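Hypothetical 30.2 KD protein c25g10.02 IN chromosome I (PDB 1KCF) cleaves four-way Holliday junctions at the point of strand exchange as a homodimeric, magnesium-dependent endonuclease and seems to be important for maintaining mitochondrial DNA. Local coordinates at residues 30-35 with 251-256; 39-44 with 54-59; 62-67 with 203-208; 112-117 with 161-166. All blocks are in the same frame, centred on the assembly; numbering follows the deposited sequence.

The chain opens with helices 6-15 and 26-33, and the end of the second meets the C-terminal end of the chain in interaction 1. That contact closes the longest loop, and the other three nest inside it. Interaction 2 comes next, a hairpin of strands 42-47 and 52-59. Strand 65-73 then pairs with strand 204-206 in interaction 3, whose loop encloses interaction 4 between strands 113-118 and 162-165. Interactions 2, 3 and 4 share one six-stranded mixed sheet. Interaction 2 touches interaction 3 on one flank and interaction 4 on the other. Interactions 3 and 4 hold its two outermost strands, with centres about 19 Å apart.

Interaction 1: 30-35 with 251-256; sequences RIVDSP and FCKQFL
Two helix ends meet here: the end of helix 26-33, in the N-terminal SAP region, and the end of the long C-terminal helix 224-253. The contact is small and apolar, with no hydrogen bond between the segments. V32 and C252 are the nearest residues, their CA atoms 6.4 Å apart. V32 points at the other helix and works with both methyls. CG2 of V32 lies anti to its carbonyl carbon and rests on CB of C252 at 3.6 Å. CG1 of V32, anti to the backbone N (chi1 178°), meets CG of K253 at 3.8 Å. The K253 chain is extended beyond CG and crosses V32 at about a right angle, so its aliphatic part borders the apolar patch. Its NZ is held by N250 on the same helix. SG of C252 lies anti to the carbonyl carbon and turns to I31. There it touches CD1 of I31 at 3.6 Å and CG2 of I31 at 3.7 Å, so both branches of the isoleucine meet the sulfur. L256, at the end of a type I turn from K253, adds a looser touch, its CD1 4.2 Å from CG2 of V32. Near the end of helix 26-33, O of I31 takes two bonds from S34, one from N and a 2.7 Å bond from OG. The bond from OG gives the buried hydroxyl a partner. R249 of the long helix also bonds to O of S34. Around the contact, I31 packs on I12 of helix 6-15, and C252 and F255 pack on L28 of helix 26-33.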
loop_
_atom_site.group_PDB
_atom_site.type_symbol
_atom_site.label_atom_id
_atom_site.label_comp_id
_atom_site.label_asym_id
_atom_site.label_seq_id
_atom_site.Cartn_x
_atom_site.Cartn_y
_atom_site.Cartn_z
ATOM N N ARG A 30 11.657 27.651 -0.576
ATOM C CA ARG A 30 11.227 26.413 -1.219
ATOM C C ARG A 30 12.033 26.173 -2.494
ATOM O O ARG A 30 12.555 25.076 -2.718
ATOM C CB ARG A 30 9.737 26.500 -1.550
ATOM C CG ARG A 30 9.133 25.232 -2.128
ATOM C CD ARG A 30 7.628 25.374 -2.165
ATOM N NE ARG A 30 7.113 25.683 -0.835
ATOM C CZ ARG A 30 5.986 26.347 -0.599
ATOM N NH1 ARG A 30 5.244 26.780 -1.608
ATOM N NH2 ARG A 30 5.602 26.574 0.649
ATOM N N ILE A 31 12.130 27.210 -3.321
ATOM C CA ILE A 31 12.877 27.139 -4.570
ATOM C C ILE A 31 14.350 26.851 -4.288
ATOM O O ILE A 31 14.892 25.840 -4.735
ATOM C CB ILE A 31 12.769 28.472 -5.349
ATOM C CG1 ILE A 31 11.306 28.740 -5.704
ATOM C CG2 ILE A 31 13.629 28.425 -6.610
ATOM C CD1 ILE A 31 11.059 30.099 -6.325
ATOM N N VAL A 32 14.984 27.745 -3.537
ATOM C CA VAL A 32 16.397 27.616 -3.198
ATOM C C VAL A 32 16.749 26.294 -2.516
ATOM O O VAL A 32 17.822 25.731 -2.744
ATOM C CB VAL A 32 16.842 28.776 -2.269
ATOM C CG1 VAL A 32 18.306 28.609 -1.880
ATOM C CG2 VAL A 32 16.626 30.113 -2.965
ATOM N N ASP A 33 15.842 25.801 -1.680
ATOM C CA ASP A 33 16.077 24.565 -0.944
ATOM C C ASP A 33 15.572 23.301 -1.630
ATOM O O ASP A 33 15.745 22.204 -1.106
ATOM C CB ASP A 33 15.463 24.679 0.451
ATOM C CG ASP A 33 16.146 25.734 1.300
ATOM O OD1 ASP A 33 15.443 26.429 2.067
ATOM O OD2 ASP A 33 17.386 25.860 1.205
ATOM N N SER A 34 14.948 23.450 -2.794
ATOM C CA SER A 34 14.448 22.291 -3.532
ATOM C C SER A 34 15.601 21.311 -3.734
ATOM O O SER A 34 16.668 21.690 -4.209
ATOM C CB SER A 34 13.908 22.725 -4.892
ATOM O OG SER A 34 14.939 23.319 -5.661
ATOM N N PRO A 35 15.401 20.035 -3.373
ATOM C CA PRO A 35 16.440 19.011 -3.522
ATOM C C PRO A 35 16.911 18.832 -4.962
ATOM O O PRO A 35 16.141 19.006 -5.909
ATOM C CB PRO A 35 15.761 17.750 -2.984
ATOM C CG PRO A 35 14.781 18.288 -1.990
ATOM C CD PRO A 35 14.206 19.475 -2.718
ATOM N N PHE A 251 19.397 32.122 -8.702
ATOM C CA PHE A 251 18.720 33.378 -8.987
ATOM C C PHE A 251 17.912 33.873 -7.781
ATOM O O PHE A 251 17.956 35.058 -7.437
ATOM C CB PHE A 251 17.797 33.210 -10.196
ATOM C CG PHE A 251 17.037 34.450 -10.549
ATOM C CD1 PHE A 251 17.692 35.554 -11.079
ATOM C CD2 PHE A 251 15.674 34.534 -10.307
ATOM C CE1 PHE A 251 17.001 36.721 -11.362
ATOM C CE2 PHE A 251 14.974 35.694 -10.586
ATOM C CZ PHE A 251 15.640 36.793 -11.114
ATOM N N CYS A 252 17.177 32.966 -7.143
ATOM C CA CYS A 252 16.353 33.322 -5.990
ATOM C C CYS A 252 17.146 33.663 -4.734
ATOM O O CYS A 252 16.648 34.372 -3.862
ATOM C CB CYS A 252 15.361 32.200 -5.679
ATOM S SG CYS A 252 14.026 32.060 -6.879
ATOM N N LYS A 253 18.369 33.158 -4.627
ATOM C CA LYS A 253 19.204 33.459 -3.467
ATOM C C LYS A 253 19.389 34.973 -3.351
ATOM O O LYS A 253 19.538 35.508 -2.252
ATOM C CB LYS A 253 20.574 32.794 -3.604
ATOM C CG LYS A 253 20.598 31.310 -3.305
ATOM C CD LYS A 253 21.985 30.743 -3.560
ATOM C CE LYS A 253 22.053 29.265 -3.229
ATOM N NZ LYS A 253 23.327 28.659 -3.709
ATOM N N GLN A 254 19.379 35.650 -4.497
ATOM C CA GLN A 254 19.539 37.102 -4.565
ATOM C C GLN A 254 18.687 37.847 -3.554
ATOM O O GLN A 254 19.079 38.899 -3.049
ATOM C CB GLN A 254 19.165 37.616 -5.956
ATOM C CG GLN A 254 20.242 37.485 -6.997
ATOM C CD GLN A 254 19.892 38.222 -8.274
ATOM O OE1 GLN A 254 20.745 38.858 -8.885
ATOM N NE2 GLN A 254 18.632 38.135 -8.686
ATOM N N PHE A 255 17.510 37.307 -3.278
ATOM C CA PHE A 255 16.591 37.938 -2.350
ATOM C C PHE A 255 16.707 37.336 -0.956
ATOM O O PHE A 255 15.727 37.257 -0.213
ATOM C CB PHE A 255 15.175 37.806 -2.903
ATOM C CG PHE A 255 15.094 38.036 -4.391
ATOM C CD1 PHE A 255 14.894 36.970 -5.264
ATOM C CD2 PHE A 255 15.274 39.311 -4.922
ATOM C CE1 PHE A 255 14.873 37.171 -6.648
ATOM C CE2 PHE A 255 15.255 39.523 -6.302
ATOM C CZ PHE A 255 15.054 38.452 -7.167
ATOM N N LEU A 256 17.925 36.919 -0.614
ATOM C CA LEU A 256 18.225 36.329 0.687
ATOM C C LEU A 256 19.657 36.673 1.105
ATOM O O LEU A 256 20.385 37.262 0.278
ATOM C CB LEU A 256 18.066 34.808 0.634
ATOM C CG LEU A 256 16.668 34.251 0.363
ATOM C CD1 LEU A 256 16.725 32.731 0.345
ATOM C CD2 LEU A 256 15.706 34.738 1.433
#

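Interaction 2: 39-44 with 54-59; sequences TSRVLG and YCFASQ
Backbone hydrogen bonds carry most of this antiparallel pairing. V42 faces A57 and G44 faces C55 as hydrogen-bonded pairs, with L43 and F56 a non-hydrogen-bonded pair between them. N of V42 reaches O of A57 at 2.7 Å, nearly along the C=O axis, and N of A57 answers to O of V42. G44 and C55 are joined by the same pair of bonds. Farther out, N of Q59 bonds to O of T39 at 2.8 Å.

One side chain joins the polar network. OG of S58, anti to its carbonyl carbon, accepts N of R41 at 2.9 Å in an almost straight bond (170°). H68 is a second partner of this OG.

Packing gathers around F56. Its CG is anti to the backbone N (chi1 -174°), and the ring reaches across to the other strand. CZ of F56 sits 3.6 Å from CB of R41 and also lies over one face of the guanidinium, whose plane stands 79° from the ring. The guanidinium is anchored by the carbonyls of F109 and N110. The apolar part is CD1 of F56 against CB of L43 at 3.9 Å.

R41 and V42 both face A57, which makes a G1 beta bulge, and R41 has positive phi. The bulge lies at the open end of a beta hairpin in the RNase H-like fold of the RuvC resolvase family; D46, a magnesium ligand, follows on strand 42-47.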
loop_
_atom_site.group_PDB
_atom_site.type_symbol
_atom_site.label_atom_id
_atom_site.label_comp_id
_atom_site.label_asym_id
_atom_site.label_seq_id
_atom_site.Cartn_x
_atom_site.Cartn_y
_atom_site.Cartn_z
ATOM N N THR A 39 18.852 13.615 -13.531
ATOM C CA THR A 39 17.904 13.733 -14.633
ATOM C C THR A 39 18.188 12.683 -15.696
ATOM O O THR A 39 17.758 12.814 -16.832
ATOM C CB THR A 39 17.930 15.126 -15.298
ATOM O OG1 THR A 39 19.277 15.476 -15.636
ATOM C CG2 THR A 39 17.339 16.168 -14.367
ATOM N N SER A 40 18.930 11.647 -15.320
ATOM C CA SER A 40 19.230 10.557 -16.232
ATOM C C SER A 40 18.510 9.326 -15.687
ATOM O O SER A 40 18.310 9.205 -14.479
ATOM C CB SER A 40 20.743 10.296 -16.310
ATOM O OG SER A 40 21.269 9.893 -15.053
ATOM N N ARG A 41 18.116 8.427 -16.580
ATOM C CA ARG A 41 17.413 7.211 -16.191
ATOM C C ARG A 41 16.230 7.540 -15.277
ATOM O O ARG A 41 16.125 7.049 -14.155
ATOM C CB ARG A 41 18.379 6.244 -15.500
ATOM C CG ARG A 41 19.626 5.925 -16.325
ATOM C CD ARG A 41 20.454 4.810 -15.694
ATOM N NE ARG A 41 19.865 3.490 -15.917
ATOM C CZ ARG A 41 19.880 2.852 -17.084
ATOM N NH1 ARG A 41 20.456 3.408 -18.141
ATOM N NH2 ARG A 41 19.316 1.658 -17.202
ATOM N N VAL A 42 15.348 8.392 -15.780
ATOM C CA VAL A 42 14.164 8.808 -15.051
ATOM C C VAL A 42 12.983 7.944 -15.488
ATOM O O VAL A 42 12.610 7.931 -16.664
ATOM C CB VAL A 42 13.846 10.286 -15.339
ATOM C CG1 VAL A 42 12.611 10.717 -14.566
ATOM C CG2 VAL A 42 15.047 11.154 -14.959
ATOM N N LEU A 43 12.407 7.210 -14.542
ATOM C CA LEU A 43 11.268 6.350 -14.846
ATOM C C LEU A 43 9.952 6.960 -14.362
ATOM O O LEU A 43 9.667 6.978 -13.164
ATOM C CB LEU A 43 11.454 4.970 -14.210
ATOM C CG LEU A 43 10.307 3.983 -14.458
ATOM C CD1 LEU A 43 10.233 3.631 -15.939
ATOM C CD2 LEU A 43 10.518 2.725 -13.623
ATOM N N GLY A 44 9.164 7.471 -15.302
ATOM C CA GLY A 44 7.881 8.055 -14.959
ATOM C C GLY A 44 6.804 6.990 -15.011
ATOM O O GLY A 44 6.672 6.289 -16.013
ATOM N N TYR A 54 4.193 3.870 -18.412
ATOM C CA TYR A 54 5.509 4.286 -17.947
ATOM C C TYR A 54 6.309 4.894 -19.089
ATOM O O TYR A 54 6.089 4.575 -20.259
ATOM C CB TYR A 54 6.265 3.086 -17.363
ATOM C CG TYR A 54 6.686 2.061 -18.393
ATOM C CD1 TYR A 54 7.847 2.238 -19.146
ATOM C CD2 TYR A 54 5.913 0.922 -18.632
ATOM C CE1 TYR A 54 8.232 1.313 -20.112
ATOM C CE2 TYR A 54 6.287 -0.011 -19.597
ATOM C CZ TYR A 54 7.450 0.191 -20.333
ATOM O OH TYR A 54 7.837 -0.723 -21.292
ATOM N N CYS A 55 7.226 5.788 -18.739
ATOM C CA CYS A 55 8.096 6.437 -19.711
ATOM C C CYS A 55 9.470 6.510 -19.054
ATOM O O CYS A 55 9.625 7.105 -17.985
ATOM C CB CYS A 55 7.586 7.846 -20.041
ATOM S SG CYS A 55 8.446 8.674 -21.432
ATOM N N PHE A 56 10.459 5.884 -19.677
ATOM C CA PHE A 56 11.817 5.873 -19.143
ATOM C C PHE A 56 12.637 6.795 -20.039
ATOM O O PHE A 56 12.769 6.548 -21.238
ATOM C CB PHE A 56 12.362 4.438 -19.164
ATOM C CG PHE A 56 13.707 4.275 -18.505
ATOM C CD1 PHE A 56 13.943 4.778 -17.231
ATOM C CD2 PHE A 56 14.733 3.590 -19.153
ATOM C CE1 PHE A 56 15.178 4.605 -16.609
ATOM C CE2 PHE A 56 15.973 3.411 -18.539
ATOM C CZ PHE A 56 16.193 3.922 -17.261
ATOM N N ALA A 57 13.175 7.865 -19.458
ATOM C CA ALA A 57 13.936 8.835 -20.233
ATOM C C ALA A 57 15.132 9.444 -19.505
ATOM O O ALA A 57 15.323 9.233 -18.311
ATOM C CB ALA A 57 13.007 9.942 -20.687
ATOM N N SER A 58 15.927 10.207 -20.251
ATOM C CA SER A 58 17.110 10.883 -19.720
ATOM C C SER A 58 17.205 12.281 -20.325
ATOM O O SER A 58 16.750 12.511 -21.448
ATOM C CB SER A 58 18.379 10.097 -20.064
ATOM O OG SER A 58 18.356 8.799 -19.495
ATOM N N GLN A 59 17.788 13.217 -19.583
ATOM C CA GLN A 59 17.927 14.577 -20.080
ATOM C C GLN A 59 19.230 14.710 -20.848
ATOM O O GLN A 59 20.299 14.351 -20.353
ATOM C CB GLN A 59 17.897 15.585 -18.933
ATOM C CG GLN A 59 17.765 17.021 -19.403
ATOM C CD GLN A 59 16.577 17.725 -18.780
ATOM O OE1 GLN A 59 16.553 17.981 -17.574
ATOM N NE2 GLN A 59 15.578 18.039 -19.600
#

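Interaction 3: 62-67 with 203-208; sequences DSKVII and KILFEN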
loop_
_atom_site.group_PDB
_atom_site.type_symbol
_atom_site.label_atom_id
_atom_site.label_comp_id
_atom_site.label_asym_id
_atom_site.label_seq_id
_atom_site.Cartn_x
_atom_site.Cartn_y
_atom_site.Cartn_z
ATOM N N ASP A 62 21.811 18.874 -24.448
ATOM C CA ASP A 62 21.134 19.998 -25.082
ATOM C C ASP A 62 19.848 20.287 -24.315
ATOM O O ASP A 62 18.962 20.988 -24.808
ATOM C CB ASP A 62 20.794 19.653 -26.534
ATOM C CG ASP A 62 21.994 19.135 -27.306
ATOM O OD1 ASP A 62 21.810 18.684 -28.457
ATOM O OD2 ASP A 62 23.119 19.180 -26.768
ATOM N N SER A 63 19.754 19.732 -23.109
ATOM C CA SER A 63 18.583 19.908 -22.257
ATOM C C SER A 63 17.344 19.298 -22.909
ATOM O O SER A 63 16.209 19.640 -22.563
ATOM C CB SER A 63 18.355 21.394 -21.970
ATOM N N LYS A 64 17.561 18.397 -23.859
ATOM C CA LYS A 64 16.451 17.742 -24.534
ATOM C C LYS A 64 16.136 16.417 -23.864
ATOM O O LYS A 64 17.029 15.730 -23.370
ATOM C CB LYS A 64 16.772 17.514 -26.011
ATOM C CG LYS A 64 16.727 18.787 -26.833
ATOM C CD LYS A 64 16.824 18.494 -28.312
ATOM C CE LYS A 64 16.718 19.771 -29.125
ATOM N NZ LYS A 64 16.770 19.481 -30.585
ATOM N N VAL A 65 14.857 16.064 -23.841
ATOM C CA VAL A 65 14.435 14.817 -23.231
ATOM C C VAL A 65 14.578 13.673 -24.222
ATOM O O VAL A 65 14.074 13.744 -25.340
ATOM C CB VAL A 65 12.971 14.889 -22.773
ATOM C CG1 VAL A 65 12.551 13.550 -22.182
ATOM C CG2 VAL A 65 12.804 16.012 -21.760
ATOM N N ILE A 66 15.269 12.619 -23.804
ATOM C CA ILE A 66 15.475 11.459 -24.652
ATOM C C ILE A 66 14.735 10.261 -24.074
ATOM O O ILE A 66 15.023 9.812 -22.966
ATOM C CB ILE A 66 16.973 11.119 -24.771
ATOM C CG1 ILE A 66 17.742 12.362 -25.229
ATOM C CG2 ILE A 66 17.170 9.973 -25.770
ATOM C CD1 ILE A 66 19.243 12.198 -25.210
ATOM N N ILE A 67 13.773 9.750 -24.831
ATOM C CA ILE A 67 12.984 8.607 -24.400
ATOM C C ILE A 67 13.664 7.288 -24.765
ATOM O O ILE A 67 14.031 7.068 -25.919
ATOM C CB ILE A 67 11.577 8.661 -25.035
ATOM C CG1 ILE A 67 10.821 9.877 -24.484
ATOM C CG2 ILE A 67 10.827 7.359 -24.773
ATOM C CD1 ILE A 67 9.421 10.050 -25.016
ATOM N N LYS A 203 11.633 18.672 -28.936
ATOM C CA LYS A 203 11.879 18.899 -27.514
ATOM C C LYS A 203 11.989 17.544 -26.827
ATOM O O LYS A 203 12.516 17.429 -25.721
ATOM C CB LYS A 203 10.744 19.713 -26.894
ATOM C CG LYS A 203 10.666 21.138 -27.408
ATOM C CD LYS A 203 11.934 21.893 -27.063
ATOM C CE LYS A 203 11.981 23.247 -27.738
ATOM N NZ LYS A 203 13.286 23.924 -27.478
ATOM N N ILE A 204 11.476 16.525 -27.507
ATOM C CA ILE A 204 11.512 15.148 -27.036
ATOM C C ILE A 204 12.022 14.300 -28.198
ATOM O O ILE A 204 11.415 14.277 -29.267
ATOM C CB ILE A 204 10.103 14.644 -26.633
ATOM C CG1 ILE A 204 9.666 15.292 -25.317
ATOM C CG2 ILE A 204 10.100 13.131 -26.507
ATOM C CD1 ILE A 204 8.275 14.879 -24.872
ATOM N N LEU A 205 13.147 13.622 -27.992
ATOM C CA LEU A 205 13.726 12.767 -29.021
ATOM C C LEU A 205 13.665 11.329 -28.539
ATOM O O LEU A 205 13.397 11.070 -27.361
ATOM C CB LEU A 205 15.189 13.145 -29.286
ATOM C CG LEU A 205 15.491 14.498 -29.930
ATOM C CD1 LEU A 205 17.000 14.689 -30.013
ATOM C CD2 LEU A 205 14.870 14.566 -31.316
ATOM N N PHE A 206 13.927 10.396 -29.445
ATOM C CA PHE A 206 13.907 8.987 -29.097
ATOM C C PHE A 206 15.244 8.302 -29.347
ATOM O O PHE A 206 15.858 8.480 -30.394
ATOM C CB PHE A 206 12.810 8.265 -29.876
ATOM C CG PHE A 206 11.434 8.788 -29.599
ATOM C CD1 PHE A 206 11.017 10.002 -30.133
ATOM C CD2 PHE A 206 10.553 8.069 -28.801
ATOM C CE1 PHE A 206 9.743 10.495 -29.875
ATOM C CE2 PHE A 206 9.277 8.552 -28.535
ATOM C CZ PHE A 206 8.870 9.769 -29.074
ATOM N N GLU A 207 15.685 7.516 -28.371
ATOM C CA GLU A 207 16.940 6.787 -28.475
ATOM C C GLU A 207 16.795 5.656 -29.487
ATOM O O GLU A 207 17.686 5.425 -30.302
ATOM C CB GLU A 207 17.332 6.212 -27.112
ATOM C CG GLU A 207 18.513 5.250 -27.154
ATOM C CD GLU A 207 18.808 4.627 -25.802
ATOM O OE1 GLU A 207 17.855 4.167 -25.137
ATOM O OE2 GLU A 207 19.993 4.583 -25.410
ATOM N N ASN A 208 15.665 4.958 -29.430
ATOM C CA ASN A 208 15.406 3.852 -30.344
ATOM C C ASN A 208 14.104 4.044 -31.104
ATOM O O ASN A 208 13.214 4.774 -30.663
ATOM C CB ASN A 208 15.360 2.527 -29.583
ATOM C CG ASN A 208 14.495 2.601 -28.344
ATOM O OD1 ASN A 208 14.869 3.234 -27.356
ATOM N ND2 ASN A 208 13.330 1.961 -28.388
#
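Two isoleucines and a phenylalanine, I67 (chi1 -66°), I204 (chi1 -73°) and F206, each put the first branch anti to the carbonyl carbon. For I67 this sends CG1 and CD1 between its two partners on the same face of the sheet. CD1 of I67 presses on CG2 of I204 at 3.5 Å, tighter than usual for two carbons. The same CD1 touches CE2 of F206 at 3.8 Å. I67 and F206 lie side by side and point the same way, while I67 and I204 cross obliquely. V65 is on this face too, with its CB near CG1 of I204. Helix 224-253 covers V65 and I204 through S236.

I66 and L205 lie on the other face. At one end of the strand pair, I66 turns CG2, anti to its backbone N, toward CB of E207 at 4.0 Å. At the other end K64, extended beyond CG, brings its CD to CD1 of L205 at 4.2 Å.

The strands run parallel, V65 beside I204 and I67 beside F206. The bonds alternate in direction. N of L205 meets O of V65 at 2.8 Å, nearly along the C=O axis. N of I67 bonds to O of L205, and N of E207 to O of I67 at 3.0 Å, almost straight (175°). The first bond, N of V65 to O of K203, is longer at 3.3 Å and its donor stands above the carbonyl plane. The chemistry implies that the outermost strand of the sheet in this chain is held by main-chain bonds that straighten toward E207, with close apolar packing on the face under the helix.

Interaction 4: 112-117 with 161-166; sequences HVILME and PFLLSL
Five main-chain hydrogen bonds form the first shell, alternating in direction between two parallel strands. N of M116 meets O of L164 at 2.7 Å, and N of L164 meets O of I114; both donors lie nearly along the C=O axis. At the start, N of F162 stands above the plane of the carbonyl of H112, 3.0 Å from its O. That O also lies at the edge of the F162 ring, in its plane. The last bond is N of L166 to O of M116.

Next come the side chains. CD1 of L163 touches both CG2 of I114, at 3.7 Å, and CE of M116, at 3.8 Å; the bend of M116 at chi3 (-81°) brings that methyl over. On the opposite face L115 and L164 lie side by side, CD2 of L115 to CD1 of L164 at 4.0 Å. E117 extends across L166, its OE2 3.6 Å from CB of L166. T171 bonds to this OE2. OG of S165 bonds to a water at 2.6 Å and to Y143.

Farther out, L142 and Y143 of helix 128-151 pack against M116, and W238 of helix 224-253 packs against L115 and L164. Strands 113-118 and 162-165, linked through helix 128-151, form a beta-alpha-beta unit of the RNase H-like fold. Its strand end brings E117 to about 5 Å from the side chains of the magnesium ligands D46 and D230.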
loop_
_atom_site.group_PDB
_atom_site.type_symbol
_atom_site.label_atom_id
_atom_site.label_comp_id
_atom_site.label_asym_id
_atom_site.label_seq_id
_atom_site.Cartn_x
_atom_site.Cartn_y
_atom_site.Cartn_z
ATOM N N HIS A 112 17.418 5.706 -11.820
ATOM C CA HIS A 112 18.109 6.538 -10.851
ATOM C C HIS A 112 17.003 7.286 -10.118
ATOM O O HIS A 112 17.153 7.684 -8.963
ATOM C CB HIS A 112 19.024 7.554 -11.544
ATOM C CG HIS A 112 20.243 6.952 -12.167
ATOM N ND1 HIS A 112 20.821 5.790 -11.703
ATOM C CD2 HIS A 112 21.023 7.377 -13.191
ATOM C CE1 HIS A 112 21.903 5.524 -12.414
ATOM N NE2 HIS A 112 22.046 6.471 -13.322
ATOM N N VAL A 113 15.886 7.471 -10.814
ATOM C CA VAL A 113 14.739 8.169 -10.260
ATOM C C VAL A 113 13.446 7.533 -10.749
ATOM O O VAL A 113 13.337 7.119 -11.901
ATOM C CB VAL A 113 14.727 9.662 -10.678
ATOM C CG1 VAL A 113 13.501 10.358 -10.089
ATOM C CG2 VAL A 113 16.004 10.352 -10.208
ATOM N N ILE A 114 12.473 7.444 -9.851
ATOM C CA ILE A 114 11.174 6.889 -10.188
ATOM C C ILE A 114 10.126 7.906 -9.788
ATOM O O ILE A 114 10.042 8.290 -8.623
ATOM C CB ILE A 114 10.892 5.572 -9.441
ATOM C CG1 ILE A 114 11.897 4.507 -9.875
ATOM C CG2 ILE A 114 9.469 5.099 -9.738
ATOM C CD1 ILE A 114 11.807 3.236 -9.070
ATOM N N LEU A 115 9.347 8.344 -10.769
ATOM C CA LEU A 115 8.284 9.318 -10.562
ATOM C C LEU A 115 6.950 8.582 -10.574
ATOM O O LEU A 115 6.624 7.869 -11.529
ATOM C CB LEU A 115 8.308 10.359 -11.676
ATOM C CG LEU A 115 9.670 11.004 -11.955
ATOM C CD1 LEU A 115 9.509 11.998 -13.082
ATOM C CD2 LEU A 115 10.210 11.683 -10.702
ATOM N N MET A 116 6.177 8.762 -9.513
ATOM C CA MET A 116 4.899 8.083 -9.404
ATOM C C MET A 116 3.727 9.050 -9.328
ATOM O O MET A 116 3.733 10.016 -8.568
ATOM C CB MET A 116 4.911 7.173 -8.178
ATOM C CG MET A 116 3.982 5.975 -8.265
ATOM S SD MET A 116 4.153 4.922 -6.801
ATOM C CE MET A 116 5.617 3.991 -7.239
ATOM N N GLU A 117 2.718 8.773 -10.137
ATOM C CA GLU A 117 1.519 9.584 -10.183
ATOM C C GLU A 117 0.391 8.624 -10.511
ATOM O O GLU A 117 0.607 7.624 -11.185
ATOM C CB GLU A 117 1.678 10.642 -11.272
ATOM C CG GLU A 117 0.590 11.669 -11.350
ATOM C CD GLU A 117 1.007 12.870 -12.183
ATOM O OE1 GLU A 117 0.211 13.302 -13.040
ATOM O OE2 GLU A 117 2.129 13.385 -11.977
ATOM N N PRO A 161 18.001 4.442 -5.721
ATOM C CA PRO A 161 17.035 5.128 -6.587
ATOM C C PRO A 161 16.078 6.017 -5.806
ATOM O O PRO A 161 15.600 5.631 -4.741
ATOM C CB PRO A 161 16.302 3.977 -7.263
ATOM C CG PRO A 161 17.350 2.924 -7.344
ATOM C CD PRO A 161 17.995 2.994 -5.983
ATOM N N PHE A 162 15.805 7.209 -6.325
ATOM C CA PHE A 162 14.870 8.102 -5.660
ATOM C C PHE A 162 13.455 7.713 -6.078
ATOM O O PHE A 162 13.231 7.252 -7.201
ATOM C CB PHE A 162 15.101 9.559 -6.059
ATOM C CG PHE A 162 16.399 10.131 -5.579
ATOM C CD1 PHE A 162 17.561 9.983 -6.327
ATOM C CD2 PHE A 162 16.456 10.837 -4.381
ATOM C CE1 PHE A 162 18.765 10.533 -5.891
ATOM C CE2 PHE A 162 17.655 11.392 -3.933
ATOM C CZ PHE A 162 18.810 11.242 -4.688
ATOM N N LEU A 163 12.507 7.899 -5.169
ATOM C CA LEU A 163 11.108 7.607 -5.438
ATOM C C LEU A 163 10.382 8.896 -5.114
ATOM O O LEU A 163 10.509 9.418 -4.012
ATOM C CB LEU A 163 10.601 6.476 -4.536
ATOM C CG LEU A 163 9.122 6.099 -4.665
ATOM C CD1 LEU A 163 8.799 5.729 -6.106
ATOM C CD2 LEU A 163 8.807 4.933 -3.734
ATOM N N LEU A 164 9.633 9.421 -6.072
ATOM C CA LEU A 164 8.924 10.669 -5.844
ATOM C C LEU A 164 7.481 10.622 -6.332
ATOM O O LEU A 164 7.193 10.128 -7.424
ATOM C CB LEU A 164 9.657 11.817 -6.554
ATOM C CG LEU A 164 11.158 11.977 -6.283
ATOM C CD1 LEU A 164 11.746 12.959 -7.282
ATOM C CD2 LEU A 164 11.396 12.463 -4.852
ATOM N N SER A 165 6.571 11.120 -5.504
ATOM C CA SER A 165 5.174 11.179 -5.891
ATOM C C SER A 165 4.939 12.608 -6.354
ATOM O O SER A 165 5.363 13.563 -5.695
ATOM C CB SER A 165 4.254 10.858 -4.714
ATOM O OG SER A 165 4.356 9.492 -4.355
ATOM N N LEU A 166 4.287 12.750 -7.498
ATOM C CA LEU A 166 4.005 14.060 -8.036
ATOM C C LEU A 166 2.502 14.244 -8.101
ATOM O O LEU A 166 1.750 13.273 -8.198
ATOM C CB LEU A 166 4.601 14.196 -9.438
ATOM C CG LEU A 166 6.055 13.745 -9.600
ATOM C CD1 LEU A 166 6.473 13.918 -11.050
ATOM C CD2 LEU A 166 6.965 14.549 -8.668
HETATM O O HOH W 1 2.516 8.423 -5.829
HETATM O O HOH W 2 1.104 11.082 -6.803
#